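Side-chain contact in geranyltranstransferase (Thermotoga neapolitana, PDB 4WK5), which probably acts as a magnesium-dependent prenyltransferase of the FPP/GGPP synthase family, joining isoprenoid units in isoprene biosynthesis: residues E160-E165 against E179-F184. Numbering follows the deposited sequence.
Sequences EAMDVE and EKMYSF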
ATOM      1  N   GLU A 160     -10.549  -7.456   5.727  1.00 16.26           N
ATOM      2  CA  GLU A 160     -10.249  -6.973   7.067  1.00 19.36           C
ATOM      3  C   GLU A 160     -11.314  -5.974   7.512  1.00 15.34           C
ATOM      4  O   GLU A 160     -11.750  -6.011   8.672  1.00 17.32           O
ATOM      5  CB  GLU A 160      -8.848  -6.346   7.125  1.00 18.78           C
ATOM      6  CG  GLU A 160      -8.480  -5.750   8.499  1.00 28.36           C
ATOM      7  CD  GLU A 160      -8.565  -6.758   9.650  1.00 35.17           C
ATOM      8  OE1 GLU A 160      -8.391  -7.976   9.415  1.00 32.16           O
ATOM      9  OE2 GLU A 160      -8.813  -6.328  10.799  1.00 34.13           O
ATOM     10  N   ALA A 161     -11.761  -5.115   6.594  1.00 15.73           N
ATOM     11  CA  ALA A 161     -12.846  -4.182   6.898  1.00 16.18           C
ATOM     12  C   ALA A 161     -14.110  -4.938   7.325  1.00 19.09           C
ATOM     13  O   ALA A 161     -14.724  -4.598   8.333  1.00 18.73           O
ATOM     14  CB  ALA A 161     -13.139  -3.272   5.695  1.00 17.84           C
ATOM     15  N   MET A 162     -14.481  -5.978   6.584  1.00 15.27           N
ATOM     16  CA  MET A 162     -15.643  -6.795   6.981  1.00 15.01           C
ATOM     17  C   MET A 162     -15.479  -7.358   8.402  1.00 18.29           C
ATOM     18  O   MET A 162     -16.398  -7.288   9.220  1.00 21.31           O
ATOM     19  CB  MET A 162     -15.847  -7.944   5.993  1.00 15.76           C
ATOM     20  CG  MET A 162     -16.277  -7.515   4.596  1.00 21.95           C
ATOM     21  SD  MET A 162     -16.143  -8.908   3.461  1.00 20.67           S
ATOM     22  CE  MET A 162     -16.627  -8.130   1.913  1.00 22.98           C
ATOM     23  N   ASP A 163     -14.298  -7.900   8.694  1.00 19.37           N
ATOM     24  CA  ASP A 163     -14.037  -8.509  10.003  1.00 19.97           C
ATOM     25  C   ASP A 163     -14.254  -7.478  11.123  1.00 21.07           C
ATOM     26  O   ASP A 163     -14.967  -7.735  12.097  1.00 22.86           O
ATOM     27  CB  ASP A 163     -12.613  -9.086  10.023  1.00 20.38           C
ATOM     28  CG  ASP A 163     -12.446 -10.253  10.996  1.00 28.73           C
ATOM     29  OD1 ASP A 163     -13.450 -10.835  11.470  1.00 27.65           O
ATOM     30  OD2 ASP A 163     -11.278 -10.606  11.257  1.00 29.88           O
ATOM     31  N   VAL A 164     -13.668  -6.299  10.949  1.00 21.15           N
ATOM     32  CA  VAL A 164     -13.805  -5.218  11.923  1.00 19.46           C
ATOM     33  C   VAL A 164     -15.241  -4.758  12.055  1.00 21.53           C
ATOM     34  O   VAL A 164     -15.762  -4.581  13.169  1.00 21.96           O
ATOM     35  CB  VAL A 164     -12.917  -4.015  11.540  1.00 19.52           C
ATOM     36  CG1 VAL A 164     -13.324  -2.766  12.320  1.00 27.24           C
ATOM     37  CG2 VAL A 164     -11.455  -4.364  11.778  1.00 22.25           C
ATOM     38  N   GLU A 165     -15.906  -4.591  10.923  1.00 18.02           N
ATOM     39  CA  GLU A 165     -17.254  -4.028  10.939  1.00 20.23           C
ATOM     40  C   GLU A 165     -18.317  -5.015  11.437  1.00 24.19           C
ATOM     41  O   GLU A 165     -19.329  -4.606  12.018  1.00 26.38           O
ATOM     42  CB  GLU A 165     -17.606  -3.514   9.545  1.00 19.62           C
ATOM     43  CG  GLU A 165     -16.747  -2.299   9.181  1.00 18.84           C
ATOM     44  CD  GLU A 165     -17.164  -1.645   7.893  1.00 19.21           C
ATOM     45  OE1 GLU A 165     -18.387  -1.609   7.625  1.00 20.81           O
ATOM     46  OE2 GLU A 165     -16.269  -1.169   7.158  1.00 18.88           O
ATOM     47  N   GLU A 179     -18.578 -16.303   5.537  1.00 24.13           N
ATOM     48  CA  GLU A 179     -17.698 -17.071   4.647  1.00 24.90           C
ATOM     49  C   GLU A 179     -17.057 -16.165   3.578  1.00 25.64           C
ATOM     50  O   GLU A 179     -15.897 -16.357   3.205  1.00 23.32           O
ATOM     51  CB  GLU A 179     -18.457 -18.227   3.978  1.00 31.52           C
ATOM     52  CG  GLU A 179     -17.580 -18.992   2.989  1.00 42.52           C
ATOM     53  CD  GLU A 179     -17.861 -20.483   2.942  1.00 51.62           C
ATOM     54  OE1 GLU A 179     -18.902 -20.919   3.485  1.00 49.99           O
ATOM     55  OE2 GLU A 179     -17.024 -21.215   2.363  1.00 40.23           O
ATOM     56  N   LYS A 180     -17.800 -15.165   3.111  1.00 25.13           N
ATOM     57  CA  LYS A 180     -17.275 -14.210   2.139  1.00 25.73           C
ATOM     58  C   LYS A 180     -16.101 -13.433   2.748  1.00 22.14           C
ATOM     59  O   LYS A 180     -15.076 -13.184   2.098  1.00 20.88           O
ATOM     60  CB  LYS A 180     -18.381 -13.249   1.690  1.00 26.41           C
ATOM     61  CG  LYS A 180     -17.973 -12.254   0.613  1.00 29.77           C
ATOM     62  CD  LYS A 180     -17.651 -12.953  -0.700  1.00 51.97           C
ATOM     63  CE  LYS A 180     -17.631 -11.962  -1.861  1.00 62.31           C
ATOM     64  NZ  LYS A 180     -17.348 -12.621  -3.171  1.00 65.45           N
ATOM     65  N   MET A 181     -16.264 -13.053   4.009  1.00 22.63           N
ATOM     66  CA  MET A 181     -15.213 -12.362   4.728  1.00 19.02           C
ATOM     67  C   MET A 181     -13.952 -13.232   4.845  1.00 18.93           C
ATOM     68  O   MET A 181     -12.831 -12.737   4.691  1.00 18.44           O
ATOM     69  CB  MET A 181     -15.724 -11.930   6.107  1.00 22.42           C
ATOM     70  CG  MET A 181     -14.702 -11.174   6.946  1.00 22.67           C
ATOM     71  SD  MET A 181     -13.734 -12.284   7.984  1.00 24.61           S
ATOM     72  CE  MET A 181     -15.024 -12.794   9.139  1.00 24.39           C
ATOM     73  N   TYR A 182     -14.126 -14.525   5.114  1.00 19.03           N
ATOM     74  CA  TYR A 182     -12.977 -15.438   5.173  1.00 18.29           C
ATOM     75  C   TYR A 182     -12.296 -15.494   3.817  1.00 16.85           C
ATOM     76  O   TYR A 182     -11.079 -15.499   3.713  1.00 19.59           O
ATOM     77  CB  TYR A 182     -13.403 -16.852   5.587  1.00 18.65           C
ATOM     78  CG  TYR A 182     -13.551 -17.040   7.083  1.00 22.56           C
ATOM     79  CD1 TYR A 182     -14.149 -16.066   7.874  1.00 24.60           C
ATOM     80  CD2 TYR A 182     -13.118 -18.213   7.698  1.00 22.87           C
ATOM     81  CE1 TYR A 182     -14.280 -16.239   9.241  1.00 24.36           C
ATOM     82  CE2 TYR A 182     -13.250 -18.393   9.053  1.00 26.06           C
ATOM     83  CZ  TYR A 182     -13.830 -17.407   9.820  1.00 28.73           C
ATOM     84  OH  TYR A 182     -13.963 -17.587  11.178  1.00 26.28           O
ATOM     85  N   SER A 183     -13.111 -15.574   2.779  1.00 19.15           N
ATOM     86  CA  SER A 183     -12.599 -15.655   1.418  1.00 18.36           C
ATOM     87  C   SER A 183     -11.756 -14.443   1.068  1.00 19.94           C
ATOM     88  O   SER A 183     -10.696 -14.569   0.458  1.00 21.55           O
ATOM     89  CB  SER A 183     -13.753 -15.780   0.427  1.00 24.96           C
ATOM     90  OG  SER A 183     -13.285 -15.658  -0.900  1.00 34.50           O
ATOM     91  N   PHE A 184     -12.227 -13.265   1.460  1.00 18.15           N
ATOM     92  CA  PHE A 184     -11.499 -12.035   1.172  1.00 19.71           C
ATOM     93  C   PHE A 184     -10.292 -11.838   2.089  1.00 18.02           C
ATOM     94  O   PHE A 184      -9.193 -11.482   1.635  1.00 18.52           O
ATOM     95  CB  PHE A 184     -12.413 -10.814   1.308  1.00 18.49           C
ATOM     96  CG  PHE A 184     -13.248 -10.518   0.081  1.00 21.80           C
ATOM     97  CD1 PHE A 184     -13.566 -11.511  -0.828  1.00 35.43           C
ATOM     98  CD2 PHE A 184     -13.673  -9.226  -0.162  1.00 22.24           C
ATOM     99  CE1 PHE A 184     -14.334 -11.223  -1.953  1.00 40.40           C
ATOM    100  CE2 PHE A 184     -14.441  -8.927  -1.293  1.00 26.44           C
ATOM    101  CZ  PHE A 184     -14.768  -9.927  -2.182  1.00 33.85           C
TER
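M162 and M181 supply most of the apolar contact between the two helices: the two side chains lie flank to flank, each reaching toward the other's helix. CB of M162 lies 3.6 Å from CG of M181, while the sulfur SD of M162 passes alongside the other backbone, 3.8 Å from CA of M181. This fits the register, for the two methionines are also the pair with the nearest CA atoms, 6.0 Å apart. Beyond CG the M162 chain runs extended, which carries its methyl on to F184. CE of M162 lies 3.8 Å from CD2 of F184, and SD of M162 stands 5.2 Å from the centroid of the F184 ring, 42° off its normal: a Met-aromatic contact of oblique geometry. The same ring meets F40 of the second subunit, and L42 of that subunit packs on M162, so this end of the contact borders the dimer interface. The segments belong to consecutive helices, 143-166 and 175-201, of the largely helical isoprenoid synthase fold; the axes of the two segments come within 8.9 Å, with 140° between their N-to-C directions, nearer antiparallel than perpendicular. A polar–apolar contact occupies the other side. The M181 chain folds back (chi2 -91°) and turns its thioether end to D163, with CE of M181 3.4 Å from the carboxylate oxygen OD1 of D163 and SD of M181 3.8 Å from that same atom. No hydrogen bond joins the two segments; the other oxygen of D163, OD2, has a long, weak ion pair with K185. Shortening M181 to an alanine removes CG, SD and CE, and is likely to leave a gap beside CB of M162 and the D163 carboxylate. F166, farther along helix 143-166, also touches M181.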